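Clostripain-related protein (Bacteroides thetaiotaomicron, PDB 6N9J) is probably a secreted cysteine peptidase of the C11 (clostripain) family that cleaves peptide bonds and can be blocked covalently by a peptide inhibitor. Local coordinates at residues A[143-146]-A[147-150]; A[319-322]-A[323-326]; A[163-166]-A[167-170]. All blocks are in the same frame, centred on the assembly; numbering follows the deposited sequence.

Contact 1. Residues A[143-146]-A[147-150]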
ATOM      1  N   LEU A 143       4.999  -5.386  11.183  1.00 21.86           N
ATOM      2  CA  LEU A 143       3.890  -4.479  10.912  1.00 21.18           C
ATOM      3  C   LEU A 143       2.575  -5.021  11.483  1.00 23.03           C
ATOM      4  O   LEU A 143       1.765  -4.266  12.018  1.00 21.09           O
ATOM      5  CB  LEU A 143       3.758  -4.231   9.410  1.00 17.81           C
ATOM      6  CG  LEU A 143       2.654  -3.297   8.915  1.00 19.69           C
ATOM      7  CD1 LEU A 143       2.764  -1.900   9.540  1.00 19.04           C
ATOM      8  CD2 LEU A 143       2.677  -3.205   7.406  1.00 17.97           C
ATOM      9  N   ASN A 144       2.365  -6.330  11.365  1.00 25.47           N
ATOM     10  CA  ASN A 144       1.149  -6.960  11.879  1.00 27.28           C
ATOM     11  C   ASN A 144       1.098  -6.924  13.399  1.00 25.60           C
ATOM     12  O   ASN A 144       0.026  -6.898  13.997  1.00 29.19           O
ATOM     13  CB  ASN A 144       1.044  -8.411  11.388  1.00 29.32           C
ATOM     14  CG  ASN A 144      -0.353  -8.972  11.532  1.00 32.20           C
ATOM     15  OD1 ASN A 144      -1.339  -8.245  11.420  1.00 31.89           O
ATOM     16  ND2 ASN A 144      -0.447 -10.274  11.780  1.00 34.22           N
ATOM     17  N   GLU A 145       2.265  -6.929  14.025  1.00 26.83           N
ATOM     18  CA  GLU A 145       2.345  -6.832  15.476  1.00 29.59           C
ATOM     19  C   GLU A 145       2.055  -5.407  15.943  1.00 27.03           C
ATOM     20  O   GLU A 145       1.378  -5.204  16.955  1.00 27.33           O
ATOM     21  CB  GLU A 145       3.722  -7.290  15.976  1.00 34.00           C
ATOM     22  CG  GLU A 145       3.993  -7.008  17.459  1.00 38.81           C
ATOM     23  CD  GLU A 145       2.953  -7.630  18.388  1.00 44.76           C
ATOM     24  OE1 GLU A 145       2.374  -8.675  18.017  1.00 47.87           O
ATOM     25  OE2 GLU A 145       2.707  -7.073  19.487  1.00 45.86           O
ATOM     26  N   ALA A 146       2.558  -4.417  15.214  1.00 24.80           N
ATOM     27  CA  ALA A 146       2.299  -3.028  15.596  1.00 23.39           C
ATOM     28  C   ALA A 146       0.811  -2.751  15.447  1.00 21.18           C
ATOM     29  O   ALA A 146       0.181  -2.211  16.345  1.00 24.48           O
ATOM     30  CB  ALA A 146       3.120  -2.063  14.761  1.00 21.93           C
ATOM     31  N   LEU A 147       0.246  -3.180  14.324  1.00 18.49           N
ATOM     32  CA  LEU A 147      -1.177  -3.028  14.065  1.00 21.04           C
ATOM     33  C   LEU A 147      -2.066  -3.677  15.141  1.00 25.08           C
ATOM     34  O   LEU A 147      -3.259  -3.381  15.222  1.00 24.54           O
ATOM     35  CB  LEU A 147      -1.514  -3.607  12.691  1.00 14.14           C
ATOM     36  CG  LEU A 147      -1.116  -2.756  11.490  1.00 13.31           C
ATOM     37  CD1 LEU A 147      -1.321  -3.569  10.219  1.00 15.40           C
ATOM     38  CD2 LEU A 147      -1.935  -1.497  11.429  1.00 17.80           C
ATOM     39  N   SER A 148      -1.483  -4.540  15.973  1.00 28.13           N
ATOM     40  CA  SER A 148      -2.258  -5.288  16.959  1.00 30.94           C
ATOM     41  C   SER A 148      -2.747  -4.408  18.112  1.00 33.43           C
ATOM     42  O   SER A 148      -3.711  -4.760  18.782  1.00 36.76           O
ATOM     43  CB  SER A 148      -1.442  -6.459  17.521  1.00 30.78           C
ATOM     44  OG  SER A 148      -0.560  -6.035  18.552  1.00 30.93           O
ATOM     45  N   VAL A 149      -2.071  -3.288  18.355  1.00 31.75           N
ATOM     46  CA  VAL A 149      -2.462  -2.356  19.410  1.00 29.31           C
ATOM     47  C   VAL A 149      -3.364  -1.266  18.848  1.00 29.89           C
ATOM     48  O   VAL A 149      -3.859  -0.419  19.582  1.00 30.06           O
ATOM     49  CB  VAL A 149      -1.246  -1.675  20.084  1.00 28.34           C
ATOM     50  CG1 VAL A 149      -0.225  -2.710  20.549  1.00 29.30           C
ATOM     51  CG2 VAL A 149      -0.610  -0.669  19.141  1.00 25.27           C
ATOM     52  N   ALA A 150      -3.550  -1.292  17.533  1.00 29.76           N
ATOM     53  CA  ALA A 150      -4.372  -0.311  16.843  1.00 27.91           C
ATOM     54  C   ALA A 150      -5.818  -0.792  16.777  1.00 27.39           C
ATOM     55  O   ALA A 150      -6.090  -1.979  16.955  1.00 27.83           O
ATOM     56  CB  ALA A 150      -3.823  -0.062  15.436  1.00 23.42           C
TER

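Contact 2. Residues A[319-322]-A[323-326]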
ATOM      1  N   ASN A 319      -7.747  -0.555 -11.708  1.00 14.22           N
ATOM      2  CA  ASN A 319      -7.574   0.246 -12.907  1.00 14.68           C
ATOM      3  C   ASN A 319      -6.108   0.546 -13.135  1.00 15.77           C
ATOM      4  O   ASN A 319      -5.338   0.678 -12.190  1.00 15.59           O
ATOM      5  CB  ASN A 319      -8.370   1.548 -12.820  1.00 15.52           C
ATOM      6  CG  ASN A 319      -9.138   1.841 -14.090  1.00 20.49           C
ATOM      7  OD1 ASN A 319      -8.775   1.371 -15.167  1.00 26.65           O
ATOM      8  ND2 ASN A 319     -10.208   2.622 -13.974  1.00 19.85           N
ATOM      9  N   THR A 320      -5.722   0.641 -14.400  1.00 17.43           N
ATOM     10  CA  THR A 320      -4.350   0.963 -14.754  1.00 15.97           C
ATOM     11  C   THR A 320      -4.329   1.739 -16.060  1.00 16.82           C
ATOM     12  O   THR A 320      -5.184   1.568 -16.913  1.00 15.50           O
ATOM     13  CB  THR A 320      -3.478  -0.301 -14.896  1.00 19.37           C
ATOM     14  OG1 THR A 320      -2.115   0.069 -15.164  1.00 17.11           O
ATOM     15  CG2 THR A 320      -3.994  -1.199 -16.030  1.00 19.83           C
ATOM     16  N   THR A 321      -3.356   2.623 -16.198  1.00 19.74           N
ATOM     17  CA  THR A 321      -3.044   3.179 -17.501  1.00 18.76           C
ATOM     18  C   THR A 321      -2.382   2.062 -18.325  1.00 19.68           C
ATOM     19  O   THR A 321      -1.917   1.075 -17.757  1.00 20.48           O
ATOM     20  CB  THR A 321      -2.139   4.407 -17.362  1.00 18.04           C
ATOM     21  OG1 THR A 321      -1.062   4.101 -16.465  1.00 14.88           O
ATOM     22  CG2 THR A 321      -2.936   5.559 -16.775  1.00 14.39           C
ATOM     23  N   ASP A 322      -2.353   2.191 -19.647  1.00 20.55           N
ATOM     24  CA  ASP A 322      -1.855   1.094 -20.492  1.00 25.07           C
ATOM     25  C   ASP A 322      -0.391   0.752 -20.198  1.00 20.53           C
ATOM     26  O   ASP A 322       0.015  -0.406 -20.278  1.00 19.15           O
ATOM     27  CB  ASP A 322      -2.033   1.435 -21.973  1.00 31.51           C
ATOM     28  CG  ASP A 322      -3.501   1.514 -22.380  1.00 38.07           C
ATOM     29  OD1 ASP A 322      -4.306   0.699 -21.874  1.00 37.90           O
ATOM     30  OD2 ASP A 322      -3.849   2.395 -23.199  1.00 42.70           O
ATOM     31  N   ASN A 323       0.386   1.766 -19.848  1.00 18.63           N
ATOM     32  CA  ASN A 323       1.758   1.578 -19.404  1.00 19.18           C
ATOM     33  C   ASN A 323       1.909   2.159 -18.010  1.00 20.76           C
ATOM     34  O   ASN A 323       1.099   2.997 -17.591  1.00 18.85           O
ATOM     35  CB  ASN A 323       2.754   2.252 -20.364  1.00 19.90           C
ATOM     36  CG  ASN A 323       2.738   1.657 -21.759  1.00 25.16           C
ATOM     37  OD1 ASN A 323       2.433   0.479 -21.947  1.00 27.74           O
ATOM     38  ND2 ASN A 323       3.087   2.471 -22.751  1.00 28.12           N
ATOM     39  N   ASN A 324       2.925   1.688 -17.287  1.00 20.13           N
ATOM     40  CA  ASN A 324       3.378   2.307 -16.043  1.00 18.94           C
ATOM     41  C   ASN A 324       4.882   2.549 -16.146  1.00 19.43           C
ATOM     42  O   ASN A 324       5.577   1.828 -16.865  1.00 20.60           O
ATOM     43  CB  ASN A 324       3.073   1.421 -14.831  1.00 22.20           C
ATOM     44  CG  ASN A 324       1.707   1.674 -14.240  1.00 28.76           C
ATOM     45  OD1 ASN A 324       1.553   1.761 -13.022  1.00 33.30           O
ATOM     46  ND2 ASN A 324       0.703   1.802 -15.100  1.00 29.12           N
ATOM     47  N   TYR A 325       5.388   3.550 -15.432  1.00 17.44           N
ATOM     48  CA  TYR A 325       6.827   3.775 -15.370  1.00 18.64           C
ATOM     49  C   TYR A 325       7.464   2.818 -14.365  1.00 17.81           C
ATOM     50  O   TYR A 325       6.967   2.661 -13.254  1.00 14.51           O
ATOM     51  CB  TYR A 325       7.126   5.224 -15.000  1.00 20.08           C
ATOM     52  CG  TYR A 325       8.603   5.616 -15.047  1.00 20.76           C
ATOM     53  CD1 TYR A 325       9.183   6.058 -16.223  1.00 23.39           C
ATOM     54  CD2 TYR A 325       9.396   5.567 -13.899  1.00 18.70           C
ATOM     55  CE1 TYR A 325      10.520   6.430 -16.263  1.00 27.16           C
ATOM     56  CE2 TYR A 325      10.722   5.942 -13.923  1.00 20.63           C
ATOM     57  CZ  TYR A 325      11.281   6.374 -15.105  1.00 26.64           C
ATOM     58  OH  TYR A 325      12.607   6.745 -15.140  1.00 27.83           O
ATOM     59  N   CYS A 326       8.553   2.164 -14.767  1.00 17.74           N
ATOM     60  CA  CYS A 326       9.246   1.220 -13.890  1.00 17.37           C
ATOM     61  C   CYS A 326      10.714   1.518 -13.946  1.00 19.59           C
ATOM     62  O   CYS A 326      11.190   2.111 -14.917  1.00 21.66           O
ATOM     63  CB  CYS A 326       8.989  -0.243 -14.302  1.00 18.44           C
ATOM     64  SG  CYS A 326       7.294  -0.846 -13.989  1.00 30.79           S
TER

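Contact 3. Residues A[163-166]-A[167-170]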
ATOM      1  N   MET A 163       3.009  -3.132  -2.669  1.00 16.34           N
ATOM      2  CA  MET A 163       2.363  -3.600  -1.447  1.00 15.52           C
ATOM      3  C   MET A 163       1.088  -4.397  -1.714  1.00 13.41           C
ATOM      4  O   MET A 163       0.663  -5.183  -0.858  1.00 13.21           O
ATOM      5  CB  MET A 163       2.061  -2.410  -0.514  1.00 10.11           C
ATOM      6  CG  MET A 163       3.316  -1.717   0.030  1.00 14.71           C
ATOM      7  SD  MET A 163       4.666  -2.781   0.623  1.00 10.57           S
ATOM      8  CE  MET A 163       3.877  -3.759   1.858  1.00 10.70           C
ATOM      9  N   GLN A 164       0.489  -4.212  -2.893  1.00 12.21           N
ATOM     10  CA  GLN A 164      -0.731  -4.943  -3.242  1.00 15.68           C
ATOM     11  C   GLN A 164      -0.363  -6.369  -3.707  1.00 17.80           C
ATOM     12  O   GLN A 164      -0.565  -6.752  -4.865  1.00 14.97           O
ATOM     13  CB  GLN A 164      -1.540  -4.194  -4.307  1.00 18.21           C
ATOM     14  CG  GLN A 164      -3.022  -4.599  -4.391  1.00 19.32           C
ATOM     15  CD  GLN A 164      -3.889  -4.025  -3.260  1.00 20.61           C
ATOM     16  OE1 GLN A 164      -3.438  -3.864  -2.128  1.00 22.58           O
ATOM     17  NE2 GLN A 164      -5.143  -3.721  -3.575  1.00 19.11           N
ATOM     18  N   SER A 165       0.194  -7.114  -2.750  1.00 19.55           N
ATOM     19  CA  SER A 165       0.613  -8.503  -2.856  1.00 18.45           C
ATOM     20  C   SER A 165      -0.327  -9.390  -2.036  1.00 18.29           C
ATOM     21  O   SER A 165      -0.717  -9.022  -0.921  1.00 19.06           O
ATOM     22  CB  SER A 165       2.070  -8.624  -2.377  1.00 17.45           C
ATOM     23  OG  SER A 165       2.309  -9.797  -1.621  1.00 17.90           O
ATOM     24  N   VAL A 166      -0.693 -10.547  -2.586  1.00 15.58           N
ATOM     25  CA  VAL A 166      -1.651 -11.434  -1.937  1.00 15.05           C
ATOM     26  C   VAL A 166      -1.047 -11.993  -0.652  1.00 17.20           C
ATOM     27  O   VAL A 166      -1.769 -12.299   0.300  1.00 18.00           O
ATOM     28  CB  VAL A 166      -2.099 -12.595  -2.889  1.00 20.98           C
ATOM     29  CG1 VAL A 166      -0.983 -13.589  -3.088  1.00 19.88           C
ATOM     30  CG2 VAL A 166      -3.353 -13.311  -2.367  1.00 19.78           C
ATOM     31  N   GLU A 167       0.281 -12.107  -0.617  1.00 15.42           N
ATOM     32  CA  GLU A 167       0.986 -12.567   0.579  1.00 17.94           C
ATOM     33  C   GLU A 167       0.883 -11.551   1.725  1.00 20.13           C
ATOM     34  O   GLU A 167       0.686 -11.916   2.883  1.00 21.99           O
ATOM     35  CB  GLU A 167       2.460 -12.840   0.254  1.00 19.40           C
ATOM     36  CG  GLU A 167       2.688 -14.027  -0.690  1.00 23.08           C
ATOM     37  CD  GLU A 167       2.668 -13.646  -2.165  1.00 24.05           C
ATOM     38  OE1 GLU A 167       2.343 -12.473  -2.481  1.00 21.36           O
ATOM     39  OE2 GLU A 167       2.973 -14.532  -3.011  1.00 24.58           O
ATOM     40  N   VAL A 168       1.026 -10.273   1.390  1.00 18.21           N
ATOM     41  CA  VAL A 168       0.971  -9.200   2.377  1.00 19.31           C
ATOM     42  C   VAL A 168      -0.439  -9.016   2.915  1.00 18.40           C
ATOM     43  O   VAL A 168      -0.658  -8.963   4.122  1.00 21.63           O
ATOM     44  CB  VAL A 168       1.451  -7.870   1.769  1.00 18.62           C
ATOM     45  CG1 VAL A 168       1.300  -6.728   2.772  1.00 18.67           C
ATOM     46  CG2 VAL A 168       2.901  -7.995   1.267  1.00 16.50           C
ATOM     47  N   VAL A 169      -1.388  -8.892   2.001  1.00 16.63           N
ATOM     48  CA  VAL A 169      -2.782  -8.700   2.348  1.00 17.41           C
ATOM     49  C   VAL A 169      -3.327  -9.902   3.146  1.00 19.22           C
ATOM     50  O   VAL A 169      -4.070  -9.718   4.113  1.00 17.42           O
ATOM     51  CB  VAL A 169      -3.638  -8.452   1.083  1.00 18.63           C
ATOM     52  CG1 VAL A 169      -5.096  -8.389   1.441  1.00 23.03           C
ATOM     53  CG2 VAL A 169      -3.209  -7.154   0.386  1.00 15.08           C
ATOM     54  N   TYR A 170      -2.950 -11.124   2.772  1.00 17.27           N
ATOM     55  CA  TYR A 170      -3.389 -12.278   3.558  1.00 17.18           C
ATOM     56  C   TYR A 170      -2.774 -12.237   4.961  1.00 17.96           C
ATOM     57  O   TYR A 170      -3.459 -12.518   5.944  1.00 19.72           O
ATOM     58  CB  TYR A 170      -3.053 -13.616   2.873  1.00 16.10           C
ATOM     59  CG  TYR A 170      -3.771 -14.791   3.530  1.00 16.47           C
ATOM     60  CD1 TYR A 170      -5.064 -15.138   3.152  1.00 17.76           C
ATOM     61  CD2 TYR A 170      -3.176 -15.513   4.557  1.00 16.94           C
ATOM     62  CE1 TYR A 170      -5.731 -16.182   3.760  1.00 20.68           C
ATOM     63  CE2 TYR A 170      -3.832 -16.560   5.167  1.00 19.85           C
ATOM     64  CZ  TYR A 170      -5.110 -16.893   4.763  1.00 22.11           C
ATOM     65  OH  TYR A 170      -5.773 -17.937   5.372  1.00 27.38           O
TER

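Contact 1. Residues A[143-146]-A[147-150]
Leu143 and Leu147, one helical turn apart, cross obliquely, and the nearest approach of their side chains is Leu143 CG to Leu147 CD1 at 4.2 Å. Leu147 holds its CG beside its own backbone N (chi1 -76°), which lays the branch back along the turn and brings Leu147 CG within 3.3 Å of Leu143 O. That carbonyl also receives the backbone bond from Leu147 N, at 3.0 Å. Both leucines are buried: they pack on Phe109 of strand 105-110, while helix 86-99 supplies Met89 to Leu143 and Phe93 to Leu147. Leu143 on helix 140-146 and Leu147 just beyond it thus face the central sheet of this clan CD alpha/beta fold. Ser148, for its part, turns back on Glu145. Ser148 OG gives a bond of 2.6 Å to Glu145 O, tilted only 15° from the carbonyl plane, and Ser148 N reaches the same oxygen at 3.1 Å from above that plane, so two donors of one residue grip one acceptor. Glu145 OE2 comes no closer than 3.6 Å to Ser148 OG and makes its salt bridge with Lys90. Val149 N likewise bonds three residues back, to Ala146 O at 3.2 Å, where the chain passes toward the loop before strand 155-159. Asn144 OD1 is hydrogen-bonded to Arg175 NE.

Contact 2. Residues A[319-322]-A[323-326]
Thr321 and Asn323 are joined through a side-chain hydroxyl: Thr321 OG1 gives a 2.7 Å hydrogen bond to Asn323 O, with a C=O...donor angle of 162° that places the donor nearly along the C=O axis. The torsion responsible sets OG1 between the backbone N and the carbonyl carbon of Thr321 (chi1 47°), turning it across the bend. Thr321 OG1 also accepts from Val238 N, so two bonds hold the hydroxyl in place. Asn323 O in turn has a second donor, Asn324 ND2 at 2.8 Å, which comes from above the carbonyl plane instead of on a lone pair. A neighbouring hydroxyl bond runs from Thr320 OG1 to Thr321 O at 2.8 Å, in the carbonyl plane and on a lone pair. Asn323 ND2 donates to Ser224 O, and Asn323 N is hydrogen-bonded to Tyr222 OH.

The Thr321-Asn323 bond bridges the break in the long strand 315-327, with the Asn324 and Thr320 side-chain bonds on its flanks. Asn319 is backbone-bonded with Ile240 of the antiparallel strand 239-244, and Thr321, in the break, with Val238 just before that strand; after the break, Asn324 and Cys326 pair with Val336 and Lys334, the other arm of a beta hairpin.

Contacts without a bond complete the bend. The side chains of Asn324 and Thr321 cross at about a right angle, with ND2 3.2 Å from Thr321 OG1 but at a poor angle for bonding. Asn323 OD1 lies 3.1 Å from Asp322 O, two acceptors side by side. For packing, Thr320 touches Met338 and Phe341. Farther along, Tyr325 lies against an apolar side chain of the bound peptide, which places this arm of the hairpin at the inhibitor site.

Contact 3. Residues A[163-166]-A[167-170]
An N-cap opens helix 166-171, with Ser165 as the capping residue, just after an inverse gamma turn centred on Gln164 and closed by Ser165 N to Met163 O at 2.7 Å. Ser165 OG accepts a weak bond from Val168 N at 3.3 Å and donates to Glu167 OE1 at 2.8 Å, meeting that oxygen on its anti side and 16° out of the carboxylate plane. Glu167 reaches back because its chain bends at chi2 (89°), which returns the carboxylate to the start of the helix. There the amide dipoles of the first turn would probably favour its negative charge. The other oxygen, OE2, is a buried acceptor supplied by Tyr347 N, Thr346 OG1 and Tyr360 OH. With an alanine in place of Glu167 both carboxylate oxygens go, and the Ser165 hydroxyl and the donors of Thr346, Tyr347 and Tyr360 would probably be left without their acceptor. Backbone bonding starts at once, with Val169 N to Ser165 O at 3.0 Å and almost straight (177°). One apolar pair flanks the cap: Met163, its chain bent at chi2 and chi3, crosses Val168 with Met163 CE 4.0 Å from Val168 CG1. The Val168 CG2 methyl lies beside the cap hydroxyl, 3.5 Å from Ser165 OG. Gln164 OE1 comes only to 4.1 Å from Val169 CG2; the amide's other end, NE2, bonds to Ser241 OG and Phe179 O. Around this buried turn, Val166 and Glu167 lie against Trp366 of helix 365-369; the Trp366 and Tyr170 rings also meet edge-to-face. Val169 and Tyr170 pack on Leu248 of helix 248-259, and strand 345-346 runs past Ser165 and Val166.

Overall arrangement
Along the chain the order is contact 1, contact 3, contact 2. Contacts 1 and 3 have centres 16 Å apart and nearest atoms about 6 Å apart; in sequence they are joined by strand 155-159, a parallel member of the main sheet, which leads from the loop after helix 140-146 to the loop before helix 166-171. Contact 2 lies on strand 315-327 of that same sheet, its centre 19 Å from contact 3 and 32 Å from contact 1, with contacts 1 and 2 on opposite sides of the chain's centre. One sheet thus relates a partly buried helix end, a buried helix start and the bent strand whose far arm reaches the bound inhibitor.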